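Local coordinates for OsmC family protein (Rhodothermus marinus, PDB 5CML), which acts as a carboxyl esterase, this chain being the alpha/beta-hydrolase part of a longer protein from a thermophile that also carries an OsmC domain, at residues A[50-53]-A[54-57]; A[181-184]-A[185-188]; A[213-216]-A[217-221]; A[226-229]-A[230-234]. All coordinates share one frame; numbering follows the deposited sequence.

Interaction 1: residues A[50-53]-A[54-57]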
loop_
_atom_site.group_PDB
_atom_site.type_symbol
_atom_site.label_atom_id
_atom_site.label_comp_id
_atom_site.label_asym_id
_atom_site.label_seq_id
_atom_site.Cartn_x
_atom_site.Cartn_y
_atom_site.Cartn_z
ATOM N N ILE A 50 3.626 12.174 -0.606
ATOM C CA ILE A 50 4.492 11.043 -0.282
ATOM C C ILE A 50 5.330 10.684 -1.503
ATOM O O ILE A 50 6.548 10.492 -1.415
ATOM C CB ILE A 50 3.699 9.822 0.155
ATOM C CG1 ILE A 50 3.042 10.110 1.513
ATOM C CG2 ILE A 50 4.590 8.589 0.217
ATOM C CD1 ILE A 50 1.974 9.085 1.914
ATOM N N SER A 51 4.661 10.586 -2.642
ATOM C CA SER A 51 5.328 10.198 -3.862
ATOM C C SER A 51 6.419 11.200 -4.240
ATOM O O SER A 51 7.512 10.813 -4.638
ATOM C CB SER A 51 4.309 10.048 -4.989
ATOM O OG SER A 51 4.885 9.317 -6.028
ATOM N N ARG A 52 6.136 12.484 -4.070
ATOM C CA ARG A 52 7.106 13.525 -4.376
ATOM C C ARG A 52 8.338 13.421 -3.454
ATOM O O ARG A 52 9.464 13.575 -3.894
ATOM C CB ARG A 52 6.444 14.890 -4.272
ATOM C CG ARG A 52 7.289 15.948 -4.774
ATOM C CD ARG A 52 6.529 17.224 -5.008
ATOM N NE ARG A 52 5.918 17.756 -3.801
ATOM C CZ ARG A 52 4.606 17.831 -3.577
ATOM N NH1 ARG A 52 3.727 17.424 -4.488
ATOM N NH2 ARG A 52 4.168 18.332 -2.437
ATOM N N ALA A 53 8.137 13.091 -2.182
ATOM C CA ALA A 53 9.280 12.914 -1.309
ATOM C C ALA A 53 10.175 11.783 -1.802
ATOM O O ALA A 53 11.399 11.871 -1.725
ATOM C CB ALA A 53 8.810 12.643 0.143
ATOM N N LEU A 54 9.558 10.708 -2.291
ATOM C CA LEU A 54 10.310 9.567 -2.801
ATOM C C LEU A 54 11.037 9.916 -4.106
ATOM O O LEU A 54 12.213 9.588 -4.265
ATOM C CB LEU A 54 9.375 8.373 -2.996
ATOM C CG LEU A 54 8.784 7.841 -1.684
ATOM C CD1 LEU A 54 7.731 6.788 -1.949
ATOM C CD2 LEU A 54 9.858 7.261 -0.800
ATOM N N THR A 55 10.370 10.579 -5.042
ATOM C CA THR A 55 11.067 10.931 -6.278
ATOM C C THR A 55 12.236 11.893 -6.043
ATOM O O THR A 55 13.253 11.820 -6.746
ATOM C CB THR A 55 10.107 11.517 -7.340
ATOM O OG1 THR A 55 9.400 12.646 -6.825
ATOM C CG2 THR A 55 9.110 10.478 -7.808
ATOM N N THR A 56 12.118 12.743 -5.030
ATOM C CA THR A 56 13.196 13.657 -4.652
ATOM C C THR A 56 14.461 12.880 -4.273
ATOM O O THR A 56 15.586 13.343 -4.497
ATOM C CB THR A 56 12.742 14.540 -3.473
ATOM O OG1 THR A 56 11.745 15.464 -3.934
ATOM C CG2 THR A 56 13.917 15.322 -2.845
ATOM N N GLN A 57 14.260 11.692 -3.712
ATOM C CA GLN A 57 15.355 10.838 -3.284
ATOM C C GLN A 57 15.790 9.857 -4.362
ATOM O O GLN A 57 16.660 9.008 -4.121
ATOM C CB GLN A 57 14.954 10.065 -2.025
ATOM C CG GLN A 57 14.794 10.961 -0.821
ATOM C CD GLN A 57 14.601 10.175 0.445
ATOM O OE1 GLN A 57 15.220 9.133 0.642
ATOM N NE2 GLN A 57 13.736 10.658 1.305
HETATM O O HOH W 1 12.627 13.414 0.232
#
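In the last turns of helix 45-56, the crossover helix of the beta-alpha-beta unit formed with strands 30-36 and 59-65, Ile-50 and Leu-54 meet one turn apart. The methyl CG2 of Ile-50 comes alongside Leu-54 CD1 at 4.2 Å, on the buried flank of the helix. Leu-54 turns CG back beside its own backbone N (chi1 -65°), which sets CG 3.5 Å from Ile-50 O and directs the branched end to Tyr-59 and Val-61 of strand 59-65. Ile-50 meets Phe-38, Leu-231 and, on helix 234-252, Ala-237. Ser-51 belongs to the same inner flank, and its OG is hydrogen-bonded to Asp-21 OD2.

The backbone carries three sound helical bonds here: Thr-55 N donates to Ser-51 O at 2.9 Å with an N-H...O angle of 165°, and Leu-54 N and Thr-56 N donate likewise to Ile-50 O and Arg-52 O. The fourth, from Gln-57 N to Ala-53 O, is weak at 3.5 Å; the same NH also donates to Leu-54 O, three residues back. Water 1 bridges the end of the helix, donating to Ala-53 O at 2.8 Å and accepting from Gln-57 NE2 at 3.2 Å. Extended beyond CG, the Gln-57 side chain carries NE2 out to Glu-242 O of helix 234-252 as well.

The chemistry thus changes along the helix: Leu-54 packs on the sheet and Ile-50 on loops and the neighbouring helix, whereas at the C-terminal end a carbonyl whose bond from Gln-57 N is weak also receives a water, and a glutamine fastens that end to helix 234-252.

Interaction 2: residues A[181-184]-A[185-188]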
loop_
_atom_site.group_PDB
_atom_site.type_symbol
_atom_site.label_atom_id
_atom_site.label_comp_id
_atom_site.label_asym_id
_atom_site.label_seq_id
_atom_site.Cartn_x
_atom_site.Cartn_y
_atom_site.Cartn_z
ATOM N N LEU A 181 -2.406 -13.067 7.498
ATOM C CA LEU A 181 -1.477 -11.957 7.389
ATOM C C LEU A 181 -0.302 -12.077 8.370
ATOM O O LEU A 181 0.850 -11.845 7.983
ATOM C CB LEU A 181 -2.238 -10.655 7.573
ATOM C CG LEU A 181 -1.432 -9.395 7.343
ATOM C CD1 LEU A 181 -0.784 -9.406 5.961
ATOM C CD2 LEU A 181 -2.371 -8.232 7.492
ATOM N N GLU A 182 -0.563 -12.486 9.607
ATOM C CA GLU A 182 0.524 -12.621 10.569
ATOM C C GLU A 182 1.550 -13.683 10.137
ATOM O O GLU A 182 2.753 -13.445 10.265
ATOM C CB GLU A 182 -0.047 -12.893 11.961
ATOM C CG GLU A 182 -0.475 -11.573 12.623
ATOM C CD GLU A 182 -1.397 -11.750 13.825
ATOM O OE1 GLU A 182 -0.884 -11.999 14.931
ATOM O OE2 GLU A 182 -2.635 -11.633 13.668
ATOM N N ASP A 183 1.103 -14.799 9.552
ATOM C CA ASP A 183 2.029 -15.820 9.043
ATOM C C ASP A 183 2.878 -15.256 7.914
ATOM O O ASP A 183 4.081 -15.493 7.849
ATOM C CB ASP A 183 1.296 -17.073 8.516
ATOM C CG ASP A 183 0.804 -18.000 9.620
ATOM O OD1 ASP A 183 1.196 -17.798 10.791
ATOM O OD2 ASP A 183 0.035 -18.959 9.293
ATOM N N GLN A 184 2.240 -14.526 7.013
ATOM C CA GLN A 184 2.952 -13.937 5.887
ATOM C C GLN A 184 4.023 -12.957 6.364
ATOM O O GLN A 184 5.149 -12.947 5.854
ATOM C CB GLN A 184 1.963 -13.245 4.938
ATOM C CG GLN A 184 1.083 -14.218 4.150
ATOM C CD GLN A 184 1.886 -15.042 3.151
ATOM O OE1 GLN A 184 2.208 -14.575 2.060
ATOM N NE2 GLN A 184 2.221 -16.246 3.523
ATOM N N VAL A 185 3.685 -12.160 7.365
ATOM C CA VAL A 185 4.606 -11.161 7.860
ATOM C C VAL A 185 5.781 -11.860 8.547
ATOM O O VAL A 185 6.934 -11.455 8.404
ATOM C CB VAL A 185 3.894 -10.192 8.809
ATOM C CG1 VAL A 185 4.884 -9.299 9.530
ATOM C CG2 VAL A 185 2.905 -9.332 8.032
ATOM N N ARG A 186 5.488 -12.911 9.313
ATOM C CA ARG A 186 6.535 -13.630 10.017
ATOM C C ARG A 186 7.542 -14.294 9.052
ATOM O O ARG A 186 8.740 -14.365 9.359
ATOM C CB ARG A 186 5.901 -14.674 10.938
ATOM C CG ARG A 186 6.897 -15.399 11.827
ATOM C CD ARG A 186 6.208 -16.418 12.731
ATOM N NE ARG A 186 5.527 -17.461 11.961
ATOM C CZ ARG A 186 4.204 -17.601 11.850
ATOM N NH1 ARG A 186 3.355 -16.781 12.477
ATOM N NH2 ARG A 186 3.722 -18.592 11.111
ATOM N N THR A 187 7.067 -14.764 7.891
ATOM C CA THR A 187 7.918 -15.498 6.950
ATOM C C THR A 187 8.382 -14.690 5.719
ATOM O O THR A 187 9.038 -15.229 4.836
ATOM C CB THR A 187 7.206 -16.766 6.433
ATOM O OG1 THR A 187 6.001 -16.413 5.730
ATOM C CG2 THR A 187 6.872 -17.671 7.597
ATOM N N MET A 188 8.054 -13.401 5.684
ATOM C CA MET A 188 8.448 -12.489 4.594
ATOM C C MET A 188 9.970 -12.404 4.350
ATOM O O MET A 188 10.432 -12.266 3.208
ATOM C CB MET A 188 7.898 -11.105 4.939
ATOM C CG MET A 188 8.049 -10.055 3.942
ATOM S SD MET A 188 6.896 -8.836 4.551
ATOM C CE MET A 188 7.600 -8.291 6.128
#
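Asp-183 and Arg-186, three residues apart, form a salt bridge on the outer side of helix 181-187. The two side chains lie side by side and point the same way, and the guanidinium meets the carboxylate end-on with both terminal nitrogens directed to one oxygen: NH2 is 2.7 Å from Asp-183 OD1 and NH1 is 2.9 Å from Asp-183 OD1. Because the two planes stand 76° apart, this is no flat two-by-two pairing. NH2 comes to OD1 from above the carboxylate plane, 65° out of it, while NH1 arrives on the anti side, much closer to that plane. A bend at chi3 (62°) in an arginine extended through chi1 and chi2 folds the guanidinium back over its own helix, with Asp-183 CA under one face.

Backbone bonds run alongside. Val-185 N donates to Leu-181 O at 2.9 Å and Arg-186 N to Glu-182 O. Thr-187 N is shared, giving its main bond to Asp-183 O at 3.1 Å and a weak one to Gln-184 O.

This short helix packs beside helices 110-118 and 206-214 of the alpha/beta-hydrolase domain, and Glu-182 touches Cys-210, which is joined to Cys-135 by a disulfide.

The apolar contacts of Leu-181 and Val-185 face those neighbours. Leu-181 CD1 lies 4.2 Å from Val-185 CG2, and both residues rest on Leu-116; Val-185 also meets Leu-211. Methyl-to-carbonyl packing is a separate matter: Val-185 CG2 is tucked against the turn below, 3.2 Å from Leu-181 O.

Interaction 3: residues A[213-216]-A[217-221]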
loop_
_atom_site.group_PDB
_atom_site.type_symbol
_atom_site.label_atom_id
_atom_site.label_comp_id
_atom_site.label_asym_id
_atom_site.label_seq_id
_atom_site.Cartn_x
_atom_site.Cartn_y
_atom_site.Cartn_z
ATOM N N GLN A 213 4.895 -7.447 16.404
ATOM C CA GLN A 213 5.171 -8.667 17.156
ATOM C C GLN A 213 5.266 -9.892 16.243
ATOM O O GLN A 213 6.046 -10.827 16.508
ATOM C CB GLN A 213 4.096 -8.852 18.229
ATOM C CG GLN A 213 4.154 -7.800 19.322
ATOM C CD GLN A 213 3.103 -8.015 20.391
ATOM O OE1 GLN A 213 3.057 -9.076 21.015
ATOM N NE2 GLN A 213 2.256 -7.011 20.615
ATOM N N ALA A 214 4.492 -9.889 15.164
ATOM C CA ALA A 214 4.466 -11.022 14.235
ATOM C C ALA A 214 5.749 -11.064 13.427
ATOM O O ALA A 214 6.254 -12.132 13.093
ATOM C CB ALA A 214 3.267 -10.918 13.303
ATOM N N ALA A 215 6.244 -9.876 13.076
ATOM C CA ALA A 215 7.412 -9.766 12.233
ATOM C C ALA A 215 8.689 -10.196 12.942
ATOM O O ALA A 215 8.761 -10.284 14.177
ATOM C CB ALA A 215 7.553 -8.347 11.745
ATOM N N ARG A 216 9.697 -10.471 12.126
ATOM C CA ARG A 216 11.042 -10.733 12.605
ATOM C C ARG A 216 11.911 -9.563 12.172
ATOM O O ARG A 216 11.525 -8.778 11.297
ATOM C CB ARG A 216 11.567 -12.059 12.048
ATOM C CG ARG A 216 10.749 -13.264 12.501
ATOM C CD ARG A 216 11.223 -14.570 11.877
ATOM N NE ARG A 216 10.454 -15.705 12.378
ATOM C CZ ARG A 216 10.224 -16.818 11.687
ATOM N NH1 ARG A 216 10.695 -16.953 10.450
ATOM N NH2 ARG A 216 9.513 -17.798 12.228
ATOM N N HIS A 217 13.082 -9.439 12.768
ATOM C CA HIS A 217 13.981 -8.375 12.355
ATOM C C HIS A 217 14.519 -8.621 10.956
ATOM O O HIS A 217 14.631 -9.786 10.537
ATOM C CB HIS A 217 15.120 -8.213 13.345
ATOM C CG HIS A 217 14.708 -7.444 14.549
ATOM N ND1 HIS A 217 14.596 -6.072 14.536
ATOM C CD2 HIS A 217 14.288 -7.852 15.766
ATOM C CE1 HIS A 217 14.162 -5.664 15.716
ATOM N NE2 HIS A 217 13.956 -6.724 16.477
ATOM N N PRO A 218 14.830 -7.526 10.222
ATOM C CA PRO A 218 14.665 -6.141 10.688
ATOM C C PRO A 218 13.222 -5.671 10.634
ATOM O O PRO A 218 12.529 -5.827 9.617
ATOM C CB PRO A 218 15.518 -5.319 9.720
ATOM C CG PRO A 218 16.202 -6.303 8.848
ATOM C CD PRO A 218 15.533 -7.580 8.932
ATOM N N LYS A 219 12.771 -5.114 11.741
ATOM C CA LYS A 219 11.449 -4.519 11.810
ATOM C C LYS A 219 11.520 -3.212 12.568
ATOM O O LYS A 219 12.246 -3.115 13.558
ATOM C CB LYS A 219 10.460 -5.479 12.468
ATOM C CG LYS A 219 10.941 -6.054 13.800
ATOM C CD LYS A 219 9.876 -6.969 14.418
ATOM C CE LYS A 219 10.357 -7.629 15.704
ATOM N NZ LYS A 219 9.360 -8.582 16.313
ATOM N N SER A 220 10.776 -2.224 12.059
ATOM C CA SER A 220 10.795 -0.853 12.541
ATOM C C SER A 220 9.385 -0.279 12.615
ATOM O O SER A 220 8.466 -0.734 11.916
ATOM C CB SER A 220 11.654 0.026 11.630
ATOM O OG SER A 220 12.975 -0.490 11.518
ATOM N N PHE A 221 9.235 0.728 13.471
ATOM C CA PHE A 221 7.964 1.398 13.679
ATOM C C PHE A 221 8.180 2.898 13.842
ATOM O O PHE A 221 9.004 3.301 14.640
ATOM C CB PHE A 221 7.234 0.879 14.937
ATOM C CG PHE A 221 6.049 1.711 15.282
ATOM C CD1 PHE A 221 4.864 1.547 14.592
ATOM C CD2 PHE A 221 6.133 2.725 16.225
ATOM C CE1 PHE A 221 3.778 2.355 14.852
ATOM C CE2 PHE A 221 5.057 3.542 16.484
ATOM C CZ PHE A 221 3.880 3.371 15.807
#
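Helix 206-214 gives way at Ala-215, whose psi of 162° throws the chain out of the helical path, and Arg-216 and His-217 continue in extended conformation. The peptide bond before Pro-218 is cis, and strand 219-223 begins at Lys-219. Across this turn the Lys-219 side chain lies along the residues that end the helix.

Lys-219 has CG wedged between the backbone N and the carbonyl carbon (chi1 51°), and is fully extended from there. Its methylene groups run past Ala-215, whose CB is 3.8 Å from Lys-219 CD, while Lys-219 CB passes 3.7 Å from Arg-216 O. At the end, NZ donates to Ala-215 O at 2.8 Å, approaching from above the carbonyl plane rather than within it, and a second hydrogen bond goes to Phe-212 O.

This is the return from helix to strand in the beta-alpha-beta unit of strand 192-196, helix 206-214 and strand 219-223, which leads into one of the two edge strands of the main sheet. Pro-218 and Ser-220 are already bonded through their backbones to Leu-192.

Lys-219 CG also sits over one face of the His-217 ring, 3.7 Å above its plane and offset toward the rim. The imidazole NE2 is hydrogen-bonded to a triethylene glycol, probably carried over from crystallisation.

Interaction 4: residues A[226-229]-A[230-234]; sequences QADH and LLSNS
Asp-228 holds its carboxylate over the turn that follows because CG stands between the backbone N and the carbonyl carbon (chi1 59°), while Ser-232 swings its hydroxyl to meet it with a chi1 of 69°. Both carboxylate oxygens are engaged: Ser-232 N donates almost straight to the syn lone pair of Asp-228 OD1 at 2.9 Å, and Ser-232 OG donates to Asp-228 OD2 at 2.8 Å from the syn side but tilted 31° out of the carboxylate plane. Within this loop, a type I beta turn from Asp-228 to Leu-231 is closed by Leu-231 N to Asp-228 O at 3.1 Å. Water 2 donates to Asp-228 OD1 at 3.2 Å and accepts from Asn-233 N, the N-cap residue of helix 234-252. On the buried side, Leu-231 CD2 packs on Ala-227 CB at 3.9 Å.

His-229 occupies the second position of the turn, with ND1 bonded to Asp-200 and NE2 to Ser-109, a geometry consistent with the Ser-His-Asp triad of alpha/beta hydrolases. Two bonds from Ser-232 fix the rotation of the Asp-228 carboxylate; the aspartate probably helps hold the turn that carries the likely triad histidine.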
loop_
_atom_site.group_PDB
_atom_site.type_symbol
_atom_site.label_atom_id
_atom_site.label_comp_id
_atom_site.label_asym_id
_atom_site.label_seq_id
_atom_site.Cartn_x
_atom_site.Cartn_y
_atom_site.Cartn_z
ATOM N N GLN A 226 -0.240 12.822 15.799
ATOM C CA GLN A 226 -1.650 13.250 15.773
ATOM C C GLN A 226 -2.306 13.115 14.392
ATOM O O GLN A 226 -3.373 13.664 14.139
ATOM C CB GLN A 226 -1.772 14.712 16.225
ATOM C CG GLN A 226 -1.287 15.012 17.637
ATOM C CD GLN A 226 -2.110 14.324 18.709
ATOM O OE1 GLN A 226 -1.571 13.628 19.567
ATOM N NE2 GLN A 226 -3.421 14.528 18.674
ATOM N N ALA A 227 -1.658 12.406 13.488
ATOM C CA ALA A 227 -2.190 12.242 12.143
ATOM C C ALA A 227 -3.480 11.423 12.142
ATOM O O ALA A 227 -3.730 10.601 13.045
ATOM C CB ALA A 227 -1.160 11.581 11.257
ATOM N N ASP A 228 -4.312 11.659 11.132
ATOM C CA ASP A 228 -5.464 10.806 10.937
ATOM C C ASP A 228 -5.152 9.724 9.905
ATOM O O ASP A 228 -4.071 9.686 9.323
ATOM C CB ASP A 228 -6.701 11.623 10.554
ATOM C CG ASP A 228 -6.531 12.438 9.290
ATOM O OD1 ASP A 228 -5.531 12.288 8.585
ATOM O OD2 ASP A 228 -7.430 13.264 9.016
ATOM N N HIS A 229 -6.074 8.789 9.777
ATOM C CA HIS A 229 -5.875 7.608 8.943
ATOM C C HIS A 229 -5.525 7.948 7.494
ATOM O O HIS A 229 -4.714 7.265 6.859
ATOM C CB HIS A 229 -7.141 6.756 9.006
ATOM C CG HIS A 229 -7.015 5.431 8.324
ATOM N ND1 HIS A 229 -6.164 4.447 8.767
ATOM C CD2 HIS A 229 -7.618 4.939 7.212
ATOM C CE1 HIS A 229 -6.246 3.402 7.959
ATOM N NE2 HIS A 229 -7.131 3.669 7.014
ATOM N N LEU A 230 -6.133 9.004 6.977
ATOM C CA LEU A 230 -5.943 9.398 5.579
ATOM C C LEU A 230 -4.895 10.516 5.370
ATOM O O LEU A 230 -4.748 11.032 4.265
ATOM C CB LEU A 230 -7.293 9.822 5.009
ATOM C CG LEU A 230 -8.355 8.724 5.006
ATOM C CD1 LEU A 230 -9.670 9.256 4.466
ATOM C CD2 LEU A 230 -7.895 7.505 4.219
ATOM N N LEU A 231 -4.154 10.851 6.424
ATOM C CA LEU A 231 -3.083 11.858 6.368
ATOM C C LEU A 231 -3.544 13.169 5.734
ATOM O O LEU A 231 -2.952 13.663 4.770
ATOM C CB LEU A 231 -1.873 11.308 5.622
ATOM C CG LEU A 231 -1.257 10.036 6.221
ATOM C CD1 LEU A 231 -0.051 9.606 5.388
ATOM C CD2 LEU A 231 -0.844 10.228 7.659
ATOM N N SER A 232 -4.578 13.753 6.325
ATOM C CA SER A 232 -5.145 14.990 5.812
ATOM C C SER A 232 -4.246 16.209 6.059
ATOM O O SER A 232 -4.453 17.257 5.446
ATOM C CB SER A 232 -6.527 15.229 6.426
ATOM O OG SER A 232 -6.429 15.529 7.796
ATOM N N ASN A 233 -3.265 16.068 6.946
ATOM C CA ASN A 233 -2.226 17.086 7.142
ATOM C C ASN A 233 -1.027 16.752 6.254
ATOM O O ASN A 233 -0.353 15.752 6.472
ATOM C CB ASN A 233 -1.811 17.148 8.613
ATOM C CG ASN A 233 -0.787 18.230 8.899
ATOM O OD1 ASN A 233 -0.213 18.824 7.984
ATOM N ND2 ASN A 233 -0.544 18.480 10.186
ATOM N N SER A 234 -0.757 17.575 5.248
ATOM C CA SER A 234 0.293 17.231 4.295
ATOM C C SER A 234 1.688 17.237 4.929
ATOM O O SER A 234 2.611 16.657 4.377
ATOM C CB SER A 234 0.242 18.169 3.097
ATOM O OG SER A 234 0.523 19.487 3.493
HETATM O O HOH W 2 -2.837 13.863 9.116
#

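All four contacts are local, each within one uninterrupted piece of chain, so they follow one another in series, without nesting or crossing. Interaction 1 ends helix 45-56 just before strand 59-65. Interaction 2 lies across the chain's centre from it, some 28 Å away between centres. Interactions 2 and 3 adjoin: Val-185 CG1 is 3.6 Å from Ala-215 CB, joining helix 181-187 to the turn from helix 206-214 into the edge strand 219-223. Interaction 4 then shapes the loop between that strand and helix 234-252, and returns to interaction 1 where Leu-231 CD1 lies 4.1 Å from Ile-50 CD1, tying the loop of the probable triad histidine to helix 45-56.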